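Local coordinates for protein phytase (Citrobacter braakii, PDB 3ZHC) that is a phytase of the histidine phosphatase superfamily (branch 2), a disulfide-bonded protein built around a mixed beta-sheet with helices packed about it, at residues E240-Q245 with Q252-R257; E283-R288 with S332-L337; L292-D297 with E423-E428. The protein carries 2 engineered substitutions. All coordinates share one frame; numbering follows the deposited sequence.

Contact 1 of 3, residues E240-Q245 with Q252-R257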
ATOM      1  N   GLU B 240       2.987 -15.292  -9.366  1.00  9.51           N
ATOM      2  CA  GLU B 240       2.907 -14.797 -10.747  1.00  9.48           C
ATOM      3  C   GLU B 240       2.156 -15.808 -11.615  1.00  9.49           C
ATOM      4  O   GLU B 240       1.358 -15.413 -12.472  1.00  9.41           O
ATOM      5  CB  GLU B 240       4.299 -14.504 -11.313  1.00  9.38           C
ATOM      6  CG  GLU B 240       4.349 -14.042 -12.781  1.00  9.41           C
ATOM      7  CD  GLU B 240       3.687 -12.663 -13.063  1.00  9.40           C
ATOM      8  OE1 GLU B 240       3.302 -11.927 -12.111  1.00  9.09           O
ATOM      9  OE2 GLU B 240       3.574 -12.328 -14.265  1.00  8.64           O
ATOM     10  N   ILE B 241       2.411 -17.108 -11.389  1.00  9.51           N
ATOM     11  CA  ILE B 241       1.711 -18.168 -12.141  1.00  9.50           C
ATOM     12  C   ILE B 241       0.191 -18.048 -11.888  1.00  9.52           C
ATOM     13  O   ILE B 241      -0.594 -18.115 -12.833  1.00  9.44           O
ATOM     14  CB  ILE B 241       2.247 -19.593 -11.841  1.00  9.35           C
ATOM     15  CG1 ILE B 241       3.673 -19.740 -12.370  1.00  9.66           C
ATOM     16  CG2 ILE B 241       1.359 -20.664 -12.487  1.00  9.17           C
ATOM     17  CD1 ILE B 241       4.373 -21.032 -11.981  1.00  9.05           C
ATOM     18  N   PHE B 242      -0.208 -17.842 -10.641  1.00  9.55           N
ATOM     19  CA  PHE B 242      -1.652 -17.668 -10.349  1.00  9.80           C
ATOM     20  C   PHE B 242      -2.237 -16.469 -11.105  1.00  9.71           C
ATOM     21  O   PHE B 242      -3.323 -16.584 -11.672  1.00  9.72           O
ATOM     22  CB  PHE B 242      -1.944 -17.554  -8.857  1.00  9.77           C
ATOM     23  CG  PHE B 242      -1.509 -18.758  -8.037  1.00 10.24           C
ATOM     24  CD1 PHE B 242      -1.658 -20.071  -8.517  1.00 10.67           C
ATOM     25  CD2 PHE B 242      -0.970 -18.572  -6.750  1.00 10.91           C
ATOM     26  CE1 PHE B 242      -1.260 -21.175  -7.736  1.00 11.03           C
ATOM     27  CE2 PHE B 242      -0.571 -19.671  -5.966  1.00 11.19           C
ATOM     28  CZ  PHE B 242      -0.713 -20.966  -6.458  1.00 11.36           C
ATOM     29  N   LEU B 243      -1.509 -15.342 -11.116  1.00  9.71           N
ATOM     30  CA  LEU B 243      -1.925 -14.144 -11.870  1.00  9.90           C
ATOM     31  C   LEU B 243      -2.062 -14.459 -13.342  1.00  9.92           C
ATOM     32  O   LEU B 243      -3.052 -14.089 -13.962  1.00  9.68           O
ATOM     33  CB  LEU B 243      -0.925 -12.995 -11.715  1.00  9.90           C
ATOM     34  CG  LEU B 243      -1.383 -11.649 -12.323  1.00 10.25           C
ATOM     35  CD1 LEU B 243      -1.893 -10.710 -11.227  1.00  9.96           C
ATOM     36  CD2 LEU B 243      -0.267 -10.991 -13.134  1.00  9.84           C
ATOM     37  N   LEU B 244      -1.047 -15.140 -13.896  1.00 10.20           N
ATOM     38  CA  LEU B 244      -1.058 -15.562 -15.323  1.00 10.41           C
ATOM     39  C   LEU B 244      -2.255 -16.477 -15.646  1.00 10.89           C
ATOM     40  O   LEU B 244      -2.919 -16.289 -16.675  1.00 10.50           O
ATOM     41  CB  LEU B 244       0.257 -16.225 -15.702  1.00 10.32           C
ATOM     42  CG  LEU B 244       1.465 -15.250 -15.749  1.00 10.07           C
ATOM     43  CD1 LEU B 244       2.812 -16.021 -15.719  1.00 10.01           C
ATOM     44  CD2 LEU B 244       1.396 -14.308 -16.948  1.00  8.87           C
ATOM     45  N   GLN B 245      -2.531 -17.453 -14.763  1.00 11.52           N
ATOM     46  CA  GLN B 245      -3.707 -18.346 -14.932  1.00 12.11           C
ATOM     47  C   GLN B 245      -5.011 -17.531 -15.080  1.00 12.62           C
ATOM     48  O   GLN B 245      -5.814 -17.770 -16.013  1.00 12.73           O
ATOM     49  CB  GLN B 245      -3.851 -19.305 -13.754  1.00 12.13           C
ATOM     50  CG  GLN B 245      -2.843 -20.381 -13.688  1.00 12.04           C
ATOM     51  CD  GLN B 245      -2.934 -21.195 -12.400  1.00 12.34           C
ATOM     52  OE1 GLN B 245      -3.774 -20.922 -11.523  1.00 12.54           O
ATOM     53  NE2 GLN B 245      -2.074 -22.200 -12.278  1.00 11.60           N
ATOM     54  N   GLN B 252     -10.016 -22.839 -13.753  1.00 18.94           N
ATOM     55  CA  GLN B 252      -9.679 -23.108 -12.351  1.00 18.75           C
ATOM     56  C   GLN B 252      -8.324 -22.477 -12.010  1.00 18.33           C
ATOM     57  O   GLN B 252      -7.271 -23.049 -12.306  1.00 18.28           O
ATOM     58  CB  GLN B 252      -9.664 -24.622 -12.086  1.00 18.89           C
ATOM     59  CG  GLN B 252      -9.647 -25.015 -10.586  1.00 19.48           C
ATOM     60  CD  GLN B 252     -11.031 -24.907  -9.900  1.00 20.55           C
ATOM     61  OE1 GLN B 252     -11.979 -24.284 -10.429  1.00 21.30           O
ATOM     62  NE2 GLN B 252     -11.147 -25.522  -8.717  1.00 20.73           N
ATOM     63  N   VAL B 253      -8.367 -21.291 -11.380  1.00 17.91           N
ATOM     64  CA  VAL B 253      -7.161 -20.553 -10.987  1.00 17.50           C
ATOM     65  C   VAL B 253      -6.836 -20.897  -9.559  1.00 17.29           C
ATOM     66  O   VAL B 253      -7.686 -20.757  -8.687  1.00 17.12           O
ATOM     67  CB  VAL B 253      -7.352 -19.024 -11.111  1.00 17.44           C
ATOM     68  CG1 VAL B 253      -6.100 -18.286 -10.675  1.00 17.11           C
ATOM     69  CG2 VAL B 253      -7.739 -18.642 -12.542  1.00 17.24           C
ATOM     70  N   ALA B 254      -5.601 -21.357  -9.322  1.00 17.12           N
ATOM     71  CA  ALA B 254      -5.121 -21.692  -7.983  1.00 17.13           C
ATOM     72  C   ALA B 254      -6.079 -22.653  -7.224  1.00 17.21           C
ATOM     73  O   ALA B 254      -6.329 -22.487  -6.019  1.00 17.13           O
ATOM     74  CB  ALA B 254      -4.866 -20.397  -7.181  1.00 17.05           C
ATOM     75  N   TRP B 255      -6.608 -23.647  -7.961  1.00 17.33           N
ATOM     76  CA  TRP B 255      -7.529 -24.660  -7.421  1.00 17.44           C
ATOM     77  C   TRP B 255      -8.803 -24.032  -6.768  1.00 17.77           C
ATOM     78  O   TRP B 255      -9.378 -24.593  -5.845  1.00 17.76           O
ATOM     79  CB  TRP B 255      -6.761 -25.589  -6.450  1.00 17.27           C
ATOM     80  CG  TRP B 255      -5.489 -26.117  -7.072  1.00 16.56           C
ATOM     81  CD1 TRP B 255      -5.379 -27.157  -7.948  1.00 16.03           C
ATOM     82  CD2 TRP B 255      -4.160 -25.619  -6.874  1.00 15.73           C
ATOM     83  NE1 TRP B 255      -4.071 -27.342  -8.305  1.00 16.10           N
ATOM     84  CE2 TRP B 255      -3.298 -26.411  -7.660  1.00 15.95           C
ATOM     85  CE3 TRP B 255      -3.610 -24.578  -6.104  1.00 15.40           C
ATOM     86  CZ2 TRP B 255      -1.900 -26.195  -7.706  1.00 15.83           C
ATOM     87  CZ3 TRP B 255      -2.211 -24.357  -6.147  1.00 15.09           C
ATOM     88  CH2 TRP B 255      -1.382 -25.158  -6.936  1.00 15.25           C
ATOM     89  N   GLY B 256      -9.208 -22.861  -7.297  1.00 18.25           N
ATOM     90  CA  GLY B 256     -10.344 -22.080  -6.807  1.00 18.50           C
ATOM     91  C   GLY B 256     -10.228 -21.522  -5.407  1.00 18.78           C
ATOM     92  O   GLY B 256     -11.244 -21.200  -4.806  1.00 19.07           O
ATOM     93  N   ARG B 257      -9.000 -21.386  -4.893  1.00 19.04           N
ATOM     94  CA  ARG B 257      -8.764 -20.982  -3.475  1.00 19.25           C
ATOM     95  C   ARG B 257      -8.420 -19.501  -3.216  1.00 19.31           C
ATOM     96  O   ARG B 257      -8.214 -19.133  -2.065  1.00 19.42           O
ATOM     97  CB  ARG B 257      -7.666 -21.869  -2.874  1.00 19.34           C
ATOM     98  CG  ARG B 257      -8.077 -23.326  -2.712  1.00 19.60           C
ATOM     99  CD  ARG B 257      -6.855 -24.184  -2.525  1.00 20.33           C
ATOM    100  NE  ARG B 257      -7.153 -25.599  -2.590  1.00 20.75           N
ATOM    101  CZ  ARG B 257      -6.253 -26.572  -2.815  1.00 21.38           C
ATOM    102  NH1 ARG B 257      -4.940 -26.307  -3.003  1.00 21.27           N
ATOM    103  NH2 ARG B 257      -6.668 -27.837  -2.853  1.00 21.54           N
TER
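The side-chain oxygen of Gln-245 receives the backbone N-H of Ala-254, with OE1 and N 2.9 Å apart. The donor lies in the plane of the amide carbonyl and the N-H...O angle is 156°, a well-directed bond from helix to following loop. The extended glutamine chain carries OE1 across the gap, and on its way CB passes 3.9 Å from Val-253 CG1. That same methyl rests 3.4 Å from the backbone O of Phe-242, one turn earlier in the helix.

Beside the polar link, the Ala-254 methyl lies over one face of the Phe-242 ring as a CH-pi contact, its CB 3.8 Å from the ring centroid. Trp-255 meets the ring farther out, CZ3 to CE1 of Phe-242 at 3.7 Å, the two planes steeply inclined at 77°. The indole is positioned from outside: NE1 bonds to the carbonyl of Gln-58, and Trp-59 meets it edge-to-face. Leu-188 and Val-191 of helix 182-192 also pack on Phe-242.

Ala-254, Trp-255 and Gly-256 all have positive phi, and bonds from Gly-256 N to Val-253 O and from Arg-257 N to Ala-254 O close overlapping left-handed turns, here folded back against the helix before them, in the loop that joins helix 231-247 to helix 260-280.

Contact 2 of 3, residues E283-R288 with S332-L337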
ATOM      1  N   GLU B 283      21.459   0.098  -6.971  1.00 13.27           N
ATOM      2  CA  GLU B 283      22.769  -0.466  -7.344  1.00 13.26           C
ATOM      3  C   GLU B 283      22.661  -1.512  -8.471  1.00 13.31           C
ATOM      4  O   GLU B 283      23.614  -1.686  -9.225  1.00 13.33           O
ATOM      5  CB  GLU B 283      23.512  -1.050  -6.134  1.00 13.24           C
ATOM      6  CG  GLU B 283      24.117   0.011  -5.186  1.00 13.32           C
ATOM      7  CD  GLU B 283      23.117   0.675  -4.239  1.00 13.13           C
ATOM      8  OE1 GLU B 283      21.906   0.348  -4.247  1.00 12.15           O
ATOM      9  OE2 GLU B 283      23.566   1.534  -3.474  1.00 14.05           O
ATOM     10  N   VAL B 284      21.494  -2.191  -8.564  1.00 13.31           N
ATOM     11  CA  VAL B 284      21.180  -3.107  -9.673  1.00 13.17           C
ATOM     12  C   VAL B 284      20.460  -2.358 -10.822  1.00 13.04           C
ATOM     13  O   VAL B 284      20.894  -2.446 -11.972  1.00 12.99           O
ATOM     14  CB  VAL B 284      20.338  -4.312  -9.192  1.00 13.26           C
ATOM     15  CG1 VAL B 284      19.758  -5.124 -10.386  1.00 12.93           C
ATOM     16  CG2 VAL B 284      21.182  -5.206  -8.303  1.00 13.26           C
ATOM     17  N   ALA B 285      19.380  -1.631 -10.490  1.00 12.99           N
ATOM     18  CA  ALA B 285      18.519  -0.916 -11.501  1.00 13.01           C
ATOM     19  C   ALA B 285      19.262   0.051 -12.404  1.00 13.15           C
ATOM     20  O   ALA B 285      18.974   0.117 -13.589  1.00 13.09           O
ATOM     21  CB  ALA B 285      17.361  -0.182 -10.819  1.00 12.77           C
ATOM     22  N   ARG B 286      20.212   0.801 -11.831  1.00 13.45           N
ATOM     23  CA  ARG B 286      21.009   1.798 -12.582  1.00 13.67           C
ATOM     24  C   ARG B 286      21.762   1.171 -13.725  1.00 13.69           C
ATOM     25  O   ARG B 286      21.688   1.646 -14.847  1.00 13.72           O
ATOM     26  CB  ARG B 286      22.005   2.530 -11.666  1.00 13.78           C
ATOM     27  CG  ARG B 286      21.406   3.578 -10.772  1.00 14.37           C
ATOM     28  CD  ARG B 286      22.510   4.289  -9.915  1.00 14.98           C
ATOM     29  NE  ARG B 286      23.467   5.028 -10.766  1.00 15.31           N
ATOM     30  CZ  ARG B 286      24.814   4.894 -10.805  1.00 15.33           C
ATOM     31  NH1 ARG B 286      25.483   4.043 -10.016  1.00 15.39           N
ATOM     32  NH2 ARG B 286      25.508   5.660 -11.658  1.00 15.61           N
ATOM     33  N   SER B 287      22.493   0.105 -13.433  1.00 13.85           N
ATOM     34  CA  SER B 287      23.254  -0.627 -14.465  1.00 14.04           C
ATOM     35  C   SER B 287      22.338  -1.253 -15.524  1.00 13.97           C
ATOM     36  O   SER B 287      22.557  -1.074 -16.715  1.00 13.96           O
ATOM     37  CB  SER B 287      24.093  -1.718 -13.814  1.00 14.07           C
ATOM     38  OG  SER B 287      24.986  -1.158 -12.841  1.00 14.71           O
ATOM     39  N   ARG B 288      21.310  -1.979 -15.062  1.00 13.99           N
ATOM     40  CA  ARG B 288      20.394  -2.725 -15.961  1.00 14.06           C
ATOM     41  C   ARG B 288      19.499  -1.841 -16.819  1.00 13.81           C
ATOM     42  O   ARG B 288      19.220  -2.185 -17.948  1.00 13.63           O
ATOM     43  CB  ARG B 288      19.541  -3.748 -15.177  1.00 14.24           C
ATOM     44  CG  ARG B 288      20.251  -5.023 -14.867  1.00 15.43           C
ATOM     45  CD  ARG B 288      19.395  -5.961 -14.011  1.00 17.22           C
ATOM     46  NE  ARG B 288      20.003  -7.306 -13.859  1.00 18.87           N
ATOM     47  CZ  ARG B 288      19.682  -8.219 -12.909  1.00 19.86           C
ATOM     48  NH1 ARG B 288      18.740  -7.967 -11.975  1.00 20.12           N
ATOM     49  NH2 ARG B 288      20.318  -9.406 -12.891  1.00 20.43           N
ATOM     50  N   SER B 332      11.751   1.573 -13.098  1.00 10.62           N
ATOM     51  CA  SER B 332      11.077   2.076 -11.883  1.00 10.93           C
ATOM     52  C   SER B 332      12.081   2.442 -10.773  1.00 11.20           C
ATOM     53  O   SER B 332      12.013   3.534 -10.193  1.00 11.35           O
ATOM     54  CB  SER B 332      10.097   1.034 -11.387  1.00 10.93           C
ATOM     55  OG  SER B 332       9.566   1.367 -10.145  1.00 11.66           O
ATOM     56  N   GLY B 333      13.010   1.531 -10.494  1.00 11.40           N
ATOM     57  CA  GLY B 333      14.022   1.752  -9.451  1.00 11.70           C
ATOM     58  C   GLY B 333      15.055   2.831  -9.775  1.00 11.92           C
ATOM     59  O   GLY B 333      15.431   3.586  -8.910  1.00 11.76           O
ATOM     60  N   ALA B 334      15.503   2.874 -11.039  1.00 12.31           N
ATOM     61  CA  ALA B 334      16.495   3.861 -11.509  1.00 12.64           C
ATOM     62  C   ALA B 334      15.926   5.287 -11.488  1.00 12.97           C
ATOM     63  O   ALA B 334      16.586   6.205 -11.022  1.00 13.00           O
ATOM     64  CB  ALA B 334      16.985   3.508 -12.900  1.00 12.43           C
ATOM     65  N   LEU B 335      14.703   5.444 -11.998  1.00 13.48           N
ATOM     66  CA  LEU B 335      13.998   6.748 -12.031  1.00 13.93           C
ATOM     67  C   LEU B 335      13.276   7.100 -10.710  1.00 14.44           C
ATOM     68  O   LEU B 335      12.735   8.182 -10.578  1.00 14.62           O
ATOM     69  CB  LEU B 335      12.992   6.780 -13.200  1.00 13.83           C
ATOM     70  CG  LEU B 335      13.554   6.746 -14.617  1.00 13.60           C
ATOM     71  CD1 LEU B 335      12.438   6.575 -15.602  1.00 13.77           C
ATOM     72  CD2 LEU B 335      14.331   8.016 -14.934  1.00 13.80           C
ATOM     73  N   ASP B 336      13.288   6.176  -9.754  1.00 15.23           N
ATOM     74  CA  ASP B 336      12.630   6.320  -8.456  1.00 15.84           C
ATOM     75  C   ASP B 336      11.081   6.520  -8.606  1.00 15.99           C
ATOM     76  O   ASP B 336      10.459   7.367  -7.918  1.00 16.34           O
ATOM     77  CB  ASP B 336      13.306   7.441  -7.602  1.00 16.09           C
ATOM     78  CG  ASP B 336      13.112   7.230  -6.065  1.00 17.36           C
ATOM     79  OD1 ASP B 336      12.498   6.222  -5.643  1.00 19.22           O
ATOM     80  OD2 ASP B 336      13.582   8.081  -5.278  1.00 19.86           O
ATOM     81  N   LEU B 337      10.492   5.725  -9.504  1.00 15.95           N
ATOM     82  CA  LEU B 337       9.060   5.713  -9.755  1.00 15.98           C
ATOM     83  C   LEU B 337       8.434   4.679  -8.870  1.00 16.10           C
ATOM     84  O   LEU B 337       8.821   3.495  -8.923  1.00 16.24           O
ATOM     85  CB  LEU B 337       8.756   5.374 -11.229  1.00 15.91           C
ATOM     86  CG  LEU B 337       8.754   6.483 -12.293  1.00 15.85           C
ATOM     87  CD1 LEU B 337       9.524   7.731 -11.887  1.00 15.94           C
ATOM     88  CD2 LEU B 337       9.265   5.924 -13.620  1.00 15.60           C
TER
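The flat groups that matter between Ala-285 and Ala-334 are peptide planes, and each methyl lies over a face of one belonging to the other helix. Ala-285 CB sits above the Gly-333/Ala-334 peptide, 3.6 Å from Ala-334 N and 3.9 Å from Gly-333 C. In return, Ala-334 CB lies over the Ala-285/Arg-286 peptide, 4.0 Å from Ala-285 O, with Arg-286 N also close by. The two methyl carbons, Ala-285 CB and Ala-334 CB, are 4.3 Å apart. At the edges of these peptides no hydrogen bond passes between the segments; the contact is purely van der Waals.

Small residues make this possible. Gly-333 presents bare backbone to the Ala-285 methyl, and the helices come close enough for the CA atoms of Arg-286 and Ala-334 to lie 5.1 Å apart. Arg-286 contributes mainly backbone here, since its guanidinium reaches elsewhere, NE donating to the carbonyl of Ile-424.

Just beyond the touching residues the second helix ends in a Schellman motif. Asp-336 has positive phi, Leu-337 N bonds back to Ser-332 O at 2.8 Å, and the inner Asp-336 N to Gly-333 O bond is weak. The Ser-332 hydroxyl reinforces the turn: with OG trans to its own nitrogen (chi1 172°), it donates to Leu-337 O at 2.6 Å, and Arg-280 NH1 bonds to the same OG.

Helix 325-335, which follows strand 318-323 of the main sheet, thus lies against helix 282-301, and Ala-289 and Leu-293 extend the interface from Ala-334 onward. Elsewhere on helix 282-301, Val-284 packs on Val-162 and Ile-166 of helix 159-169 and on Val-226 of strand 225-227.

Contact 3 of 3, residues L292-D297 with E423-E428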
ATOM      1  N   LEU B 292      18.200   1.162 -21.940  1.00 13.35           N
ATOM      2  CA  LEU B 292      16.809   1.614 -22.179  1.00 13.34           C
ATOM      3  C   LEU B 292      16.644   3.120 -21.888  1.00 13.50           C
ATOM      4  O   LEU B 292      16.000   3.830 -22.667  1.00 13.20           O
ATOM      5  CB  LEU B 292      15.788   0.766 -21.398  1.00 13.27           C
ATOM      6  CG  LEU B 292      15.443  -0.576 -22.060  1.00 12.99           C
ATOM      7  CD1 LEU B 292      14.778  -1.535 -21.069  1.00 12.84           C
ATOM      8  CD2 LEU B 292      14.547  -0.368 -23.300  1.00 12.13           C
ATOM      9  N   LEU B 293      17.231   3.587 -20.779  1.00 13.75           N
ATOM     10  CA  LEU B 293      17.258   5.034 -20.460  1.00 14.02           C
ATOM     11  C   LEU B 293      17.935   5.860 -21.575  1.00 14.51           C
ATOM     12  O   LEU B 293      17.432   6.932 -21.937  1.00 14.51           O
ATOM     13  CB  LEU B 293      17.933   5.286 -19.115  1.00 13.93           C
ATOM     14  CG  LEU B 293      17.117   4.794 -17.898  1.00 13.72           C
ATOM     15  CD1 LEU B 293      17.962   4.774 -16.656  1.00 13.09           C
ATOM     16  CD2 LEU B 293      15.876   5.653 -17.709  1.00 13.03           C
ATOM     17  N   ASP B 294      19.055   5.348 -22.116  1.00 15.06           N
ATOM     18  CA  ASP B 294      19.781   6.019 -23.241  1.00 15.61           C
ATOM     19  C   ASP B 294      18.938   6.083 -24.505  1.00 16.04           C
ATOM     20  O   ASP B 294      18.923   7.113 -25.186  1.00 16.02           O
ATOM     21  CB  ASP B 294      21.116   5.320 -23.554  1.00 15.60           C
ATOM     22  CG  ASP B 294      22.186   5.537 -22.470  1.00 15.94           C
ATOM     23  OD1 ASP B 294      22.020   6.398 -21.548  1.00 15.81           O
ATOM     24  OD2 ASP B 294      23.219   4.835 -22.550  1.00 16.52           O
ATOM     25  N   MET B 295      18.244   4.971 -24.814  1.00 16.68           N
ATOM     26  CA  MET B 295      17.301   4.885 -25.953  1.00 17.16           C
ATOM     27  C   MET B 295      16.149   5.859 -25.770  1.00 17.32           C
ATOM     28  O   MET B 295      15.839   6.622 -26.676  1.00 17.38           O
ATOM     29  CB  MET B 295      16.755   3.450 -26.099  1.00 17.51           C
ATOM     30  CG  MET B 295      15.829   3.183 -27.341  1.00 18.26           C
ATOM     31  SD  MET B 295      16.662   3.409 -28.946  1.00 20.78           S
ATOM     32  CE  MET B 295      17.789   2.019 -28.926  1.00 21.01           C
ATOM     33  N   ILE B 296      15.519   5.829 -24.586  1.00 17.50           N
ATOM     34  CA  ILE B 296      14.387   6.731 -24.260  1.00 17.68           C
ATOM     35  C   ILE B 296      14.796   8.193 -24.411  1.00 17.94           C
ATOM     36  O   ILE B 296      14.048   9.002 -24.984  1.00 17.80           O
ATOM     37  CB  ILE B 296      13.865   6.499 -22.819  1.00 17.73           C
ATOM     38  CG1 ILE B 296      13.166   5.145 -22.686  1.00 17.67           C
ATOM     39  CG2 ILE B 296      12.883   7.607 -22.395  1.00 17.76           C
ATOM     40  CD1 ILE B 296      13.137   4.624 -21.257  1.00 17.38           C
ATOM     41  N   ASP B 297      15.996   8.517 -23.895  1.00 18.22           N
ATOM     42  CA  ASP B 297      16.526   9.872 -23.907  1.00 18.47           C
ATOM     43  C   ASP B 297      16.785  10.346 -25.358  1.00 18.84           C
ATOM     44  O   ASP B 297      16.285  11.404 -25.767  1.00 18.75           O
ATOM     45  CB  ASP B 297      17.801   9.945 -23.046  1.00 18.39           C
ATOM     46  CG  ASP B 297      18.261  11.351 -22.786  1.00 18.41           C
ATOM     47  OD1 ASP B 297      17.445  12.304 -22.837  1.00 18.40           O
ATOM     48  OD2 ASP B 297      19.461  11.510 -22.518  1.00 19.05           O
ATOM     49  N   GLU B 423      22.396  11.629 -14.546  1.00 22.58           N
ATOM     50  CA  GLU B 423      22.781  11.395 -13.160  1.00 22.87           C
ATOM     51  C   GLU B 423      22.704   9.924 -12.764  1.00 22.75           C
ATOM     52  O   GLU B 423      23.629   9.401 -12.148  1.00 22.85           O
ATOM     53  CB  GLU B 423      21.914  12.246 -12.215  1.00 23.09           C
ATOM     54  CG  GLU B 423      22.319  12.125 -10.726  1.00 24.04           C
ATOM     55  CD  GLU B 423      21.721  13.198  -9.861  1.00 25.33           C
ATOM     56  OE1 GLU B 423      21.829  14.400 -10.233  1.00 26.83           O
ATOM     57  OE2 GLU B 423      21.147  12.851  -8.804  1.00 25.88           O
ATOM     58  N   ILE B 424      21.607   9.274 -13.127  1.00 22.61           N
ATOM     59  CA  ILE B 424      21.369   7.871 -12.755  1.00 22.56           C
ATOM     60  C   ILE B 424      22.112   6.819 -13.630  1.00 22.33           C
ATOM     61  O   ILE B 424      22.442   5.749 -13.129  1.00 22.14           O
ATOM     62  CB  ILE B 424      19.810   7.552 -12.673  1.00 22.62           C
ATOM     63  CG1 ILE B 424      19.136   7.591 -14.050  1.00 22.93           C
ATOM     64  CG2 ILE B 424      19.135   8.510 -11.684  1.00 22.76           C
ATOM     65  CD1 ILE B 424      17.578   7.824 -13.999  1.00 23.40           C
ATOM     66  N   ARG B 425      22.377   7.126 -14.899  1.00 22.24           N
ATOM     67  CA  ARG B 425      22.987   6.132 -15.820  1.00 22.25           C
ATOM     68  C   ARG B 425      24.399   5.690 -15.409  1.00 22.33           C
ATOM     69  O   ARG B 425      25.144   6.456 -14.831  1.00 22.39           O
ATOM     70  CB  ARG B 425      23.009   6.644 -17.269  1.00 22.20           C
ATOM     71  CG  ARG B 425      23.974   7.785 -17.532  1.00 22.11           C
ATOM     72  CD  ARG B 425      23.816   8.326 -18.916  1.00 22.13           C
ATOM     73  NE  ARG B 425      24.142   7.349 -19.956  1.00 21.70           N
ATOM     74  CZ  ARG B 425      25.374   7.031 -20.363  1.00 21.45           C
ATOM     75  NH1 ARG B 425      26.467   7.597 -19.821  1.00 21.96           N
ATOM     76  NH2 ARG B 425      25.525   6.133 -21.322  1.00 21.39           N
ATOM     77  N   VAL B 426      24.729   4.437 -15.724  1.00 22.50           N
ATOM     78  CA  VAL B 426      26.034   3.856 -15.463  1.00 22.66           C
ATOM     79  C   VAL B 426      26.737   3.808 -16.831  1.00 23.09           C
ATOM     80  O   VAL B 426      26.378   2.986 -17.659  1.00 22.99           O
ATOM     81  CB  VAL B 426      25.909   2.461 -14.826  1.00 22.60           C
ATOM     82  CG1 VAL B 426      27.289   1.825 -14.591  1.00 22.17           C
ATOM     83  CG2 VAL B 426      25.130   2.551 -13.528  1.00 22.22           C
ATOM     84  N   PRO B 427      27.747   4.703 -17.072  1.00 23.66           N
ATOM     85  CA  PRO B 427      28.400   4.778 -18.422  1.00 24.06           C
ATOM     86  C   PRO B 427      29.034   3.456 -18.918  1.00 24.59           C
ATOM     87  O   PRO B 427      29.051   3.188 -20.134  1.00 24.60           O
ATOM     88  CB  PRO B 427      29.450   5.901 -18.250  1.00 23.98           C
ATOM     89  CG  PRO B 427      29.639   6.043 -16.814  1.00 23.86           C
ATOM     90  CD  PRO B 427      28.362   5.655 -16.132  1.00 23.67           C
ATOM     91  N   GLU B 428      29.524   2.641 -17.981  1.00 25.28           N
ATOM     92  CA  GLU B 428      30.085   1.322 -18.300  1.00 25.85           C
ATOM     93  C   GLU B 428      29.046   0.342 -18.915  1.00 26.21           C
ATOM     94  O   GLU B 428      29.431  -0.588 -19.633  1.00 26.31           O
ATOM     95  CB  GLU B 428      30.712   0.672 -17.050  1.00 25.99           C
ATOM     96  CG  GLU B 428      31.997   1.371 -16.509  1.00 26.63           C
ATOM     97  CD  GLU B 428      31.741   2.622 -15.613  1.00 27.32           C
ATOM     98  OE1 GLU B 428      30.584   2.865 -15.181  1.00 27.84           O
ATOM     99  OE2 GLU B 428      32.718   3.352 -15.343  1.00 28.31           O
TER
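Asp-294 and Arg-425 form a two-pronged salt bridge, the guanidinium presenting its NE side to the carboxylate. Arg-425 NE donates to Asp-294 OD1 at 2.8 Å, and Arg-425 NH2 donates to Asp-294 OD2 at 2.9 Å, the latter bond almost straight at 178°. Both oxygens are met on their syn sides and lie close to the guanidinium plane. The flat groups are nevertheless turned 28° against each other, and NH2 approaches OD2 from somewhat outside the carboxylate plane. Two bonds to two different oxygens limit the rotation of both groups.

Next to the salt bridge, Leu-293 and Ile-424 supply the apolar half of the contact. Their side chains run at about a right angle, with Leu-293 CD1 reaching Ile-424 CG1 at 4.0 Å and Ile-424 CD1 at 4.1 Å. Leu-331 and Leu-335 of helix 325-335 join Leu-293 in this patch.

A chi1 of 70° sets Arg-425 CG between its backbone N and carbonyl carbon, and a bend at chi3 turns the guanidinium toward Asp-294. The backbone of Arg-425 leaves helical geometry here, and the chain just beyond it is held to helix 282-301, where Val-426 N bonds to Thr-290 OG1. One turn after Leu-293, Asp-297 pairs with Lys-422 and with the Ser-418 hydroxyl. Its OD2 is 6.8 Å from Arg-425 NE, so any added electrostatic help is probably modest. A bound formic acid lies about 4 Å from the Asp-294 side chain.

A side-on arginine-carboxylate pair beside a leucine-isoleucine contact thus docks the end of helix 414-424 onto helix 282-301, shortly before the Cys-155 to Cys-429 disulfide ties down the C-terminal tail of this phosphatase fold.

Overall arrangement
Contact 1 stands apart. It lies across the chain's centre from the other two, its own centre about 30 Å from that of contact 2 and about 37 Å from that of contact 3, and it closes before they open along the sequence. It is a local affair, joining helix 231-247 to the loop after it. Contacts 2 and 3 are neighbours, about 10 Å between centres, and share helix 282-301; their segments alternate along the chain. Helix 325-335 and the end of helix 414-424 therefore meet different turns of that helix and also touch each other, Leu-335 against Ile-424, so the C-terminal part, remote in sequence, joins one continuous helical cluster.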